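CaaX farnesyltransferase alpha subunit Ram2 (Aspergillus fumigatus, PDB 4L9P) probably serves as the alpha subunit of the heterodimeric enzyme that transfers a farnesyl group to the cysteine of proteins ending in a CaaX motif. Local coordinates at residues 340-343 and 344-347; 324-327 and 328-332; 346-349 and 350-353; 306-309 and 310-314; 331-335 and 336-340. The protein carries 1 engineered substitution. One frame throughout, in Å; residues are numbered along the deposited sequence. Where two conformers were deposited one is given.

Contact 1: residues 340-343 and 344-347; sequences PIRR and NYWE
R342 lays its guanidinium against the indole of W346. CH2 of W346 lies over one face of that group, off-centre toward its rim, and NH1 of R342 comes within 3.5 Å of CZ2 of W346. The two planes are inclined by 51°, so this is an oblique overlap rather than a flat stack. A bend at chi3 (64°) brings the guanidinium to the CZ2-CH2 side of the indole, while CB of R342 rests 3.5 Å from NE1 of W346. The same guanidinium is held from outside: NE binds S346 of the beta subunit Ram1, and NH1 forms a salt bridge with D339.

The charged pair is R343 with E347. In one of the two conformers modelled for each, R343 NE meets E347 OE2 at 3.2 Å in a nearly straight salt bridge. The oxygen lies in the guanidinium plane but is reached from above the plane of its own carboxylate. K335 is a second partner of OE2.

Backbone bonds complete the turn. O of R342, the N-cap residue, accepts from W346 N at 3.0 Å and weakly from Y345 N at 2.9 Å. A water accepts a hydrogen bond from N344 N (2.9 Å) and donates one to I341 O (2.8 Å). Together these form the first turn of helix 343-362, which runs antiparallel to its neighbour 323-338 and is seated against the beta subunit.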
# COMPACT_ATOMS: atom_id res chain seq x y z
N PRO A 340 -16.32 -19.04 -1.65
CA PRO A 340 -16.25 -19.57 -0.28
C PRO A 340 -15.07 -19.05 0.53
O PRO A 340 -15.14 -19.08 1.75
CB PRO A 340 -16.11 -21.09 -0.49
CG PRO A 340 -16.69 -21.34 -1.90
CD PRO A 340 -16.14 -20.12 -2.63
N ILE A 341 -14.00 -18.54 -0.10
CA ILE A 341 -12.91 -18.05 0.75
C ILE A 341 -13.35 -16.84 1.59
O ILE A 341 -12.68 -16.50 2.59
CB ILE A 341 -11.64 -17.72 -0.13
CG1 ILE A 341 -10.39 -17.71 0.72
CG2 ILE A 341 -11.79 -16.33 -0.81
CD1 ILE A 341 -10.01 -19.07 1.28
N ARG A 342 -14.42 -16.17 1.15
CA ARG A 342 -14.88 -14.98 1.87
C ARG A 342 -16.04 -15.33 2.85
O ARG A 342 -16.78 -14.45 3.30
CB ARG A 342 -15.36 -13.93 0.87
CG ARG A 342 -14.12 -13.43 0.05
CD ARG A 342 -14.52 -12.58 -1.13
NE ARG A 342 -15.18 -11.34 -0.71
CZ ARG A 342 -15.94 -10.61 -1.52
NH1 ARG A 342 -16.23 -11.07 -2.76
NH2 ARG A 342 -16.47 -9.50 -1.05
N ARG A 343 -16.14 -16.62 3.19
CA ARG A 343 -17.19 -17.13 4.09
C ARG A 343 -17.40 -16.27 5.34
O ARG A 343 -18.54 -16.02 5.76
CB ARG A 343 -16.78 -18.53 4.50
CG ARG A 343 -17.65 -19.14 5.57
CD ARG A 343 -17.18 -20.60 5.76
NE ARG A 343 -17.89 -21.29 6.82
CZ ARG A 343 -17.62 -22.53 7.22
NH1 ARG A 343 -16.61 -23.23 6.67
NH2 ARG A 343 -18.33 -23.06 8.21
N ASN A 344 -16.30 -15.80 5.97
CA ASN A 344 -16.47 -15.10 7.25
C ASN A 344 -17.11 -13.74 7.04
O ASN A 344 -17.84 -13.23 7.90
CB ASN A 344 -15.16 -14.97 8.06
CG ASN A 344 -14.70 -16.33 8.58
OD1 ASN A 344 -15.55 -17.18 8.97
ND2 ASN A 344 -13.41 -16.61 8.50
N TYR A 345 -16.84 -13.12 5.88
CA TYR A 345 -17.52 -11.87 5.57
C TYR A 345 -18.99 -12.12 5.19
O TYR A 345 -19.90 -11.40 5.64
CB TYR A 345 -16.76 -11.14 4.41
CG TYR A 345 -17.56 -9.94 3.91
CD1 TYR A 345 -17.76 -8.80 4.73
CD2 TYR A 345 -18.15 -9.97 2.65
CE1 TYR A 345 -18.55 -7.75 4.30
CE2 TYR A 345 -18.95 -8.90 2.21
CZ TYR A 345 -19.13 -7.82 3.04
OH TYR A 345 -19.93 -6.78 2.62
N TRP A 346 -19.26 -13.16 4.39
CA TRP A 346 -20.67 -13.48 4.10
C TRP A 346 -21.42 -13.81 5.41
O TRP A 346 -22.58 -13.38 5.55
CB TRP A 346 -20.82 -14.67 3.17
CG TRP A 346 -19.99 -14.54 1.87
CD1 TRP A 346 -19.20 -15.51 1.35
CD2 TRP A 346 -19.92 -13.41 0.94
NE1 TRP A 346 -18.60 -15.07 0.15
CE2 TRP A 346 -19.05 -13.80 -0.13
CE3 TRP A 346 -20.50 -12.12 0.90
CZ2 TRP A 346 -18.73 -12.94 -1.19
CZ3 TRP A 346 -20.19 -11.28 -0.17
CH2 TRP A 346 -19.31 -11.68 -1.18
N GLU A 347 -20.78 -14.49 6.35
CA GLU A 347 -21.49 -14.85 7.59
C GLU A 347 -21.70 -13.60 8.44
O GLU A 347 -22.71 -13.49 9.12
CB GLU A 347 -20.77 -15.97 8.36
CG GLU A 347 -20.83 -17.32 7.64
CD GLU A 347 -20.15 -18.50 8.36
OE1 GLU A 347 -19.36 -18.31 9.31
OE2 GLU A 347 -20.37 -19.64 7.92
O HOH W 1 -13.54 -16.18 5.24

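Contact 2: residues 324-327 and 328-332; sequences AAEA and VKMLT
E326 reaches forward one turn to both K329 and M330. Its OE1 lies 3.6 Å from CE of M330, and its OE2 sits 3.9 Å from CD of K329, beside the lysine's aliphatic chain. The charged ends are not in contact, with 4.7 Å between E326 OE1 and K329 NZ. A water bridges them instead, donating to E326 OE1 over a short 2.5 Å and accepting from K329 NZ at 2.9 Å.

Torsions explain how this glutamate gets there. CG leaves trans to the backbone N (chi1 -175°), and a bend at chi2 (70°) then swings the carboxylate along the helix. K329 is fully extended and runs in the same direction. M330, by contrast, is folded at chi2 and chi3, which brings its methyl up to the acid.

Behind the side chains runs the regular ladder of helix 323-338, from V328 N to A324 O through L331 N to A327 O. One carbonyl does double duty: V328 O takes OG1 and N of T332, both at 2.8 Å, from opposite faces of its plane. Farther out, helix 304-317 packs on this helix through Y314, I307 and A311, and helix 343-362 through W346, I350 and I353.

A327, M330 and L331 thus meet the flanking helices. E326 also touches Y314, but its carboxylate is linked to K329 through water, an indirect pairing of opposite charges that is probably weaker than a direct one.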
# COMPACT_ATOMS: atom_id res chain seq x y z
N ALA A 324 -35.46 -10.71 3.88
CA ALA A 324 -34.30 -11.05 4.72
C ALA A 324 -33.85 -12.50 4.50
O ALA A 324 -32.64 -12.78 4.33
CB ALA A 324 -34.60 -10.78 6.22
N ALA A 325 -34.81 -13.43 4.45
CA ALA A 325 -34.47 -14.83 4.22
C ALA A 325 -33.81 -15.03 2.85
O ALA A 325 -32.91 -15.87 2.70
CB ALA A 325 -35.74 -15.73 4.38
N GLU A 326 -34.35 -14.35 1.86
CA GLU A 326 -33.78 -14.47 0.50
C GLU A 326 -32.34 -13.93 0.46
O GLU A 326 -31.51 -14.51 -0.23
CB GLU A 326 -34.64 -13.76 -0.54
CG GLU A 326 -34.21 -13.94 -1.97
CD GLU A 326 -34.42 -15.34 -2.56
OE1 GLU A 326 -33.87 -15.61 -3.66
OE2 GLU A 326 -35.08 -16.17 -1.94
N ALA A 327 -32.07 -12.83 1.18
CA ALA A 327 -30.71 -12.29 1.27
C ALA A 327 -29.82 -13.35 1.88
O ALA A 327 -28.70 -13.57 1.37
CB ALA A 327 -30.65 -10.98 2.07
N VAL A 328 -30.29 -13.98 2.97
CA VAL A 328 -29.50 -15.01 3.61
C VAL A 328 -29.24 -16.19 2.68
O VAL A 328 -28.13 -16.79 2.64
CB VAL A 328 -30.12 -15.45 4.94
CG1 VAL A 328 -29.37 -16.65 5.51
CG2 VAL A 328 -30.08 -14.27 5.92
N LYS A 329 -30.25 -16.57 1.88
CA LYS A 329 -30.01 -17.61 0.90
C LYS A 329 -28.89 -17.24 -0.10
O LYS A 329 -28.07 -18.10 -0.47
CB LYS A 329 -31.31 -17.86 0.12
CG LYS A 329 -31.19 -18.97 -0.87
CD LYS A 329 -32.49 -19.05 -1.72
CE LYS A 329 -32.35 -20.15 -2.81
NZ LYS A 329 -33.56 -20.34 -3.68
N MET A 330 -28.92 -16.00 -0.63
CA MET A 330 -27.88 -15.57 -1.58
C MET A 330 -26.51 -15.67 -0.91
O MET A 330 -25.56 -16.17 -1.53
CB MET A 330 -28.16 -14.15 -2.05
CG MET A 330 -29.41 -13.99 -2.87
SD MET A 330 -29.40 -14.99 -4.40
CE MET A 330 -30.39 -16.45 -3.87
N LEU A 331 -26.42 -15.22 0.36
CA LEU A 331 -25.13 -15.22 1.04
C LEU A 331 -24.65 -16.65 1.32
O LEU A 331 -23.45 -16.94 1.36
CB LEU A 331 -25.24 -14.39 2.30
CG LEU A 331 -25.37 -12.87 2.03
CD1 LEU A 331 -25.93 -12.19 3.27
CD2 LEU A 331 -23.97 -12.21 1.75
N THR A 332 -25.61 -17.56 1.56
CA THR A 332 -25.30 -18.96 1.71
C THR A 332 -24.75 -19.57 0.41
O THR A 332 -23.77 -20.36 0.45
CB THR A 332 -26.55 -19.70 2.21
OG1 THR A 332 -26.92 -19.15 3.48
CG2 THR A 332 -26.20 -21.16 2.39
O HOH W 2 -33.84 -17.75 -4.90

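Contact 3: residues 346-349 and 350-353; sequences WEYR and IRQI
Q352 lays its extended side chain over one face of the Y348 ring, one helical turn away. Helix 343-362, which carries both, is an antiparallel neighbour of helix 323-338 in the all-helical alpha subunit of the prenyltransferases. CG of Q352 makes a CH-pi contact 4.2 Å from the ring centroid of Y348, only 15° off the normal. Farther along, the amide plane stacks on the ring at 29°, its CD 3.6 Å from CE2 of Y348. NE2 ends near the phenol OH without forming a hydrogen bond to it.

The other end of the amide is fixed by R349. Bends at chi2 and chi3 curl this arginine round, so that NH1 donates to Q352 OE1 at 2.9 Å. The acceptor lies close to the guanidinium plane, yet the donor stands above the amide plane, and the two flat groups are perpendicular. This bond settles which way the amide faces. R349 also reaches the acids of helix 304-317: NH2 makes salt bridges with D312 and E316.

R351, on the exposed side and modelled in two conformers, approaches Y348 differently. In one conformer NH2 comes to the edge of the ring, 3.7 Å from CD1 of Y348, while the guanidinium lays a face against the backbone N and CA of the same tyrosine. L342 of the beta subunit also packs on Y348. Toward helix 323-338, I350 turns inward to L331, and its CG1 lies just 3.3 Å from W346 O.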
# COMPACT_ATOMS: atom_id res chain seq x y z
N TRP A 346 -19.26 -13.16 4.39
CA TRP A 346 -20.67 -13.48 4.10
C TRP A 346 -21.42 -13.81 5.41
O TRP A 346 -22.58 -13.38 5.55
CB TRP A 346 -20.82 -14.67 3.17
CG TRP A 346 -19.99 -14.54 1.87
CD1 TRP A 346 -19.20 -15.51 1.35
CD2 TRP A 346 -19.92 -13.41 0.94
NE1 TRP A 346 -18.60 -15.07 0.15
CE2 TRP A 346 -19.05 -13.80 -0.13
CE3 TRP A 346 -20.50 -12.12 0.90
CZ2 TRP A 346 -18.73 -12.94 -1.19
CZ3 TRP A 346 -20.19 -11.28 -0.17
CH2 TRP A 346 -19.31 -11.68 -1.18
N GLU A 347 -20.78 -14.49 6.35
CA GLU A 347 -21.49 -14.85 7.59
C GLU A 347 -21.70 -13.60 8.44
O GLU A 347 -22.71 -13.49 9.12
CB GLU A 347 -20.77 -15.97 8.36
CG GLU A 347 -20.83 -17.32 7.64
CD GLU A 347 -20.15 -18.50 8.36
OE1 GLU A 347 -19.36 -18.31 9.31
OE2 GLU A 347 -20.37 -19.64 7.92
N TYR A 348 -20.75 -12.66 8.39
CA TYR A 348 -20.93 -11.35 9.08
C TYR A 348 -22.17 -10.63 8.49
O TYR A 348 -23.00 -10.08 9.24
CB TYR A 348 -19.67 -10.49 8.94
CG TYR A 348 -19.80 -9.08 9.39
CD1 TYR A 348 -19.77 -8.78 10.74
CD2 TYR A 348 -19.89 -8.01 8.47
CE1 TYR A 348 -19.85 -7.46 11.20
CE2 TYR A 348 -19.99 -6.69 8.92
CZ TYR A 348 -19.95 -6.42 10.28
OH TYR A 348 -20.05 -5.11 10.74
N ARG A 349 -22.32 -10.65 7.16
CA ARG A 349 -23.49 -10.05 6.53
C ARG A 349 -24.76 -10.77 6.96
O ARG A 349 -25.75 -10.13 7.28
CB ARG A 349 -23.41 -10.03 5.00
CG ARG A 349 -22.30 -9.08 4.48
CD ARG A 349 -22.73 -7.60 4.64
NE ARG A 349 -23.84 -7.32 3.73
CZ ARG A 349 -24.98 -6.72 4.07
NH1 ARG A 349 -25.21 -6.34 5.34
NH2 ARG A 349 -25.90 -6.49 3.13
N ILE A 350 -24.73 -12.11 6.98
CA ILE A 350 -25.90 -12.88 7.48
C ILE A 350 -26.23 -12.46 8.92
O ILE A 350 -27.41 -12.27 9.25
CB ILE A 350 -25.63 -14.39 7.43
CG1 ILE A 350 -25.55 -14.84 5.95
CG2 ILE A 350 -26.75 -15.16 8.16
CD1 ILE A 350 -25.05 -16.25 5.70
N ARG A 351 -25.24 -12.28 9.78
CA ARG A 351 -25.50 -11.89 11.17
C ARG A 351 -26.13 -10.50 11.22
O ARG A 351 -27.04 -10.26 12.01
CB ARG A 351 -24.22 -11.91 12.02
CG ARG A 351 -23.63 -13.31 12.18
CD ARG A 351 -22.66 -13.46 13.38
NE ARG A 351 -21.52 -12.55 13.32
CZ ARG A 351 -20.39 -12.80 12.65
NH1 ARG A 351 -20.28 -13.93 11.99
NH2 ARG A 351 -19.37 -11.92 12.65
N GLN A 352 -25.66 -9.59 10.36
CA GLN A 352 -26.20 -8.22 10.35
C GLN A 352 -27.65 -8.23 9.88
O GLN A 352 -28.49 -7.57 10.48
CB GLN A 352 -25.45 -7.34 9.37
CG GLN A 352 -24.03 -6.93 9.78
CD GLN A 352 -23.45 -5.89 8.84
OE1 GLN A 352 -23.39 -6.09 7.63
NE2 GLN A 352 -23.02 -4.75 9.40
N ILE A 353 -27.94 -9.01 8.84
CA ILE A 353 -29.29 -9.09 8.30
C ILE A 353 -30.25 -9.76 9.30
O ILE A 353 -31.41 -9.34 9.50
CB ILE A 353 -29.30 -9.87 6.97
CG1 ILE A 353 -28.50 -9.08 5.93
CG2 ILE A 353 -30.79 -10.16 6.56
CD1 ILE A 353 -28.17 -9.86 4.66

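Contact 4: residues 306-309 and 310-314; sequences AIEW and LADVY
W309 and V313 meet one turn apart on helix 304-317, which packs antiparallel to the next helix, 323-338. CD1 of the indole touches CG2 of V313 at 3.7 Å, the side chains crossing at a slant. With CG of W309 trans to the backbone N (chi1 -165°), the indole faces helices 259-272 and 280-284, W279 stacks on it and L276 O accepts its NE1. V313 also packs on L276.

Nearby, A306 packs on F286 and L310 on A283, which W309 also touches, and I307 fills the interface with helix 323-338 against M330, L334 and Y338. The packing here is close and is made largely by hydrocarbon.

E308 and D312, both partly exposed, give a much looser pairing. CG of E308 lies 4.4 Å from OD2 of D312, and the acids keep 5.0 Å between E308 OE2 and D312 OD2. Their like charges would be expected to discourage closer approach, but D312 is compensated by two salt bridges, OD2 to R266 and OD1 to R349. E308 packs on P343 of the beta subunit.

Regular backbone bonds join the two halves, V313 N donating to W309 O at 2.9 Å in the carbonyl plane. A tight detail is found at L310, whose CG rests 3.3 Å from A306 O.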
# COMPACT_ATOMS: atom_id res chain seq x y z
N ALA A 306 -23.54 -11.07 -9.29
CA ALA A 306 -25.00 -10.99 -9.37
C ALA A 306 -25.62 -11.50 -8.08
O ALA A 306 -26.57 -10.91 -7.60
CB ALA A 306 -25.48 -11.75 -10.55
N ILE A 307 -25.05 -12.55 -7.50
CA ILE A 307 -25.58 -13.08 -6.24
C ILE A 307 -25.36 -12.05 -5.13
O ILE A 307 -26.28 -11.80 -4.30
CB ILE A 307 -24.90 -14.42 -5.84
CG1 ILE A 307 -25.08 -15.48 -6.93
CG2 ILE A 307 -25.40 -14.95 -4.49
CD1 ILE A 307 -24.33 -16.75 -6.61
N GLU A 308 -24.16 -11.43 -5.07
CA GLU A 308 -23.93 -10.44 -4.01
C GLU A 308 -24.83 -9.22 -4.19
O GLU A 308 -25.33 -8.64 -3.22
CB GLU A 308 -22.49 -10.00 -4.08
CG GLU A 308 -22.14 -9.04 -2.95
CD GLU A 308 -20.71 -8.59 -3.11
OE1 GLU A 308 -20.18 -8.77 -4.25
OE2 GLU A 308 -20.12 -8.05 -2.15
N TRP A 309 -25.07 -8.84 -5.45
CA TRP A 309 -25.97 -7.73 -5.73
C TRP A 309 -27.37 -8.03 -5.20
O TRP A 309 -27.99 -7.18 -4.52
CB TRP A 309 -26.04 -7.51 -7.24
CG TRP A 309 -26.64 -6.21 -7.64
CD1 TRP A 309 -27.96 -5.86 -7.58
CD2 TRP A 309 -25.93 -5.08 -8.14
NE1 TRP A 309 -28.11 -4.56 -8.04
CE2 TRP A 309 -26.87 -4.07 -8.38
CE3 TRP A 309 -24.57 -4.84 -8.43
CZ2 TRP A 309 -26.51 -2.82 -8.89
CZ3 TRP A 309 -24.20 -3.60 -8.94
CH2 TRP A 309 -25.16 -2.61 -9.17
N LEU A 310 -27.85 -9.24 -5.49
CA LEU A 310 -29.17 -9.66 -4.98
C LEU A 310 -29.22 -9.69 -3.44
O LEU A 310 -30.22 -9.30 -2.85
CB LEU A 310 -29.58 -11.01 -5.58
CG LEU A 310 -29.87 -10.88 -7.07
CD1 LEU A 310 -30.02 -12.24 -7.75
CD2 LEU A 310 -31.05 -9.93 -7.41
N ALA A 311 -28.14 -10.13 -2.79
CA ALA A 311 -28.16 -10.18 -1.34
C ALA A 311 -28.37 -8.77 -0.83
O ALA A 311 -29.11 -8.57 0.12
CB ALA A 311 -26.85 -10.71 -0.84
N ASP A 312 -27.67 -7.80 -1.42
CA ASP A 312 -27.82 -6.42 -0.96
C ASP A 312 -29.20 -5.83 -1.26
O ASP A 312 -29.76 -5.10 -0.41
CB ASP A 312 -26.73 -5.51 -1.54
CG ASP A 312 -25.36 -5.81 -0.97
OD1 ASP A 312 -25.25 -6.41 0.13
OD2 ASP A 312 -24.37 -5.44 -1.61
N VAL A 313 -29.74 -6.10 -2.46
CA VAL A 313 -31.09 -5.64 -2.78
C VAL A 313 -32.11 -6.16 -1.76
O VAL A 313 -32.94 -5.40 -1.24
CB VAL A 313 -31.50 -6.07 -4.21
CG1 VAL A 313 -33.01 -5.93 -4.41
CG2 VAL A 313 -30.72 -5.23 -5.26
N TYR A 314 -32.04 -7.45 -1.44
CA TYR A 314 -33.05 -8.05 -0.55
C TYR A 314 -32.83 -7.60 0.89
O TYR A 314 -33.78 -7.47 1.68
CB TYR A 314 -33.00 -9.57 -0.65
CG TYR A 314 -33.62 -10.07 -1.93
CD1 TYR A 314 -34.97 -9.82 -2.21
CD2 TYR A 314 -32.89 -10.81 -2.84
CE1 TYR A 314 -35.55 -10.28 -3.41
CE2 TYR A 314 -33.45 -11.26 -4.03
CZ TYR A 314 -34.76 -10.98 -4.31
OH TYR A 314 -35.29 -11.44 -5.49

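Contact 5: residues 331-335 and 336-340; sequences LTLLK and EKYDP. With EDO (1,2-ethanediol), chain H.
L333 O is gripped by two successive amides, K337 N and Y338 N, each at 3.0 Å. The second of these bonds spans five residues and marks the widening of the helix into a pi-type turn. The next amide repeats the longer step: D339 N donates a hydrogen bond to L334 O at 2.9 Å, in the carbonyl plane and on a lone pair.

Side chains follow the widened turn. The ring of Y338 presents its edge to L333, CD2 lying 4.0 Å from CB of L333, while K337 CB sits over one ring face. I307 of the preceding helix and I82 of the beta subunit also pack on this tyrosine. Elsewhere on the turn, CG2 of T332 lies 3.6 Å from CD of E336, two chains side by side. K335 has its CG wedged between the backbone N and the carbonyl carbon (chi1 87°), a crowded position from which the extended chain leads toward helix 343-362.

At D339 the chain leaves the helix. P340 folds back so that its CA makes a CA-H...O contact with K335 O at 3.4 Å, and Y338 O accepts from an ethanediol, probably of crystallisation origin, at 2.7 Å. This is a helix C-terminus finished by a pi-type turn, leading into the short connection to the antiparallel helix 343-362.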
# COMPACT_ATOMS: atom_id res chain seq x y z
N LEU A 331 -26.42 -15.22 0.36
CA LEU A 331 -25.13 -15.22 1.04
C LEU A 331 -24.65 -16.65 1.32
O LEU A 331 -23.45 -16.94 1.36
CB LEU A 331 -25.24 -14.39 2.30
CG LEU A 331 -25.37 -12.87 2.03
CD1 LEU A 331 -25.93 -12.19 3.27
CD2 LEU A 331 -23.97 -12.21 1.75
N THR A 332 -25.61 -17.56 1.56
CA THR A 332 -25.30 -18.96 1.71
C THR A 332 -24.75 -19.57 0.41
O THR A 332 -23.77 -20.36 0.45
CB THR A 332 -26.55 -19.70 2.21
OG1 THR A 332 -26.92 -19.15 3.48
CG2 THR A 332 -26.20 -21.16 2.39
N LEU A 333 -25.33 -19.21 -0.73
CA LEU A 333 -24.74 -19.66 -1.99
C LEU A 333 -23.28 -19.18 -2.13
O LEU A 333 -22.44 -19.93 -2.63
CB LEU A 333 -25.55 -19.17 -3.19
CG LEU A 333 -26.95 -19.79 -3.28
CD1 LEU A 333 -27.76 -19.15 -4.40
CD2 LEU A 333 -26.81 -21.26 -3.56
N LEU A 334 -23.00 -17.93 -1.75
CA LEU A 334 -21.64 -17.40 -1.83
C LEU A 334 -20.72 -18.17 -0.89
O LEU A 334 -19.62 -18.56 -1.30
CB LEU A 334 -21.65 -15.91 -1.50
CG LEU A 334 -22.23 -15.06 -2.63
CD1 LEU A 334 -22.62 -13.66 -2.16
CD2 LEU A 334 -21.21 -14.90 -3.84
N LYS A 335 -21.14 -18.39 0.35
CA LYS A 335 -20.25 -18.98 1.30
C LYS A 335 -19.99 -20.46 1.02
O LYS A 335 -18.90 -20.96 1.32
CB LYS A 335 -20.73 -18.70 2.74
CG LYS A 335 -21.66 -19.63 3.28
CD LYS A 335 -22.05 -19.23 4.74
CE LYS A 335 -22.73 -20.43 5.39
NZ LYS A 335 -23.22 -20.09 6.69
N GLU A 336 -20.96 -21.14 0.42
CA GLU A 336 -20.82 -22.57 0.21
C GLU A 336 -20.25 -22.94 -1.14
O GLU A 336 -19.60 -23.98 -1.27
CB GLU A 336 -22.17 -23.31 0.43
CG GLU A 336 -22.64 -23.20 1.90
CD GLU A 336 -23.87 -23.95 2.21
OE1 GLU A 336 -24.57 -24.37 1.26
OE2 GLU A 336 -24.13 -24.12 3.44
N LYS A 337 -20.51 -22.13 -2.15
CA LYS A 337 -20.20 -22.52 -3.53
C LYS A 337 -19.46 -21.46 -4.32
O LYS A 337 -18.42 -21.74 -4.92
CB LYS A 337 -21.50 -22.82 -4.31
CG LYS A 337 -22.19 -24.07 -3.98
CD LYS A 337 -23.24 -24.46 -5.07
CE LYS A 337 -22.67 -24.74 -6.50
NZ LYS A 337 -23.66 -25.60 -7.35
N TYR A 338 -20.00 -20.23 -4.34
CA TYR A 338 -19.57 -19.33 -5.43
C TYR A 338 -18.45 -18.34 -5.03
O TYR A 338 -17.79 -17.82 -5.94
CB TYR A 338 -20.79 -18.58 -5.98
CG TYR A 338 -21.71 -19.56 -6.66
CD1 TYR A 338 -21.30 -20.25 -7.80
CD2 TYR A 338 -22.93 -19.88 -6.12
CE1 TYR A 338 -22.12 -21.19 -8.42
CE2 TYR A 338 -23.74 -20.82 -6.70
CZ TYR A 338 -23.34 -21.46 -7.86
OH TYR A 338 -24.16 -22.39 -8.41
N ASP A 339 -18.20 -18.11 -3.73
CA ASP A 339 -17.01 -17.34 -3.26
C ASP A 339 -16.67 -17.76 -1.84
O ASP A 339 -16.70 -16.97 -0.90
CB ASP A 339 -17.28 -15.81 -3.40
CG ASP A 339 -16.00 -14.97 -3.46
OD1 ASP A 339 -14.92 -15.49 -3.12
OD2 ASP A 339 -16.12 -13.78 -3.83
N PRO A 340 -16.32 -19.04 -1.65
CA PRO A 340 -16.25 -19.57 -0.28
C PRO A 340 -15.07 -19.05 0.53
O PRO A 340 -15.14 -19.08 1.75
CB PRO A 340 -16.11 -21.09 -0.49
CG PRO A 340 -16.69 -21.34 -1.90
CD PRO A 340 -16.14 -20.12 -2.63
C1 EDO H . -14.93 -15.91 -7.09
O1 EDO H . -15.27 -17.15 -6.46
C2 EDO H . -14.36 -16.25 -8.46
O2 EDO H . -15.37 -16.84 -9.33

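In the fold
The five contacts sample three consecutive helices at the C-terminal end of the subunit. Contacts 1 and 4 are buried, contacts 2 and 3 partly so, and contact 5 lies at the surface. Contacts 2 and 5 share helix 323-338, the middle one, while contacts 1 and 3 share helix 343-362; the junction between contacts 5 and 1 is the connection itself. Apolar contact joins the helices, L331 meeting W346 and I353, and I307 meeting L334. Salt bridges tie their flanks, K335 to E347 and D312 to R349. Chemistry follows place: hydrocarbon dominates contact 4, direct polar grips mark contacts 1 and 3, contact 2 adds a water-bridged acid and lysine at its exposed edge, and contact 5 is marked by the backbone bonds of its pi-type turn.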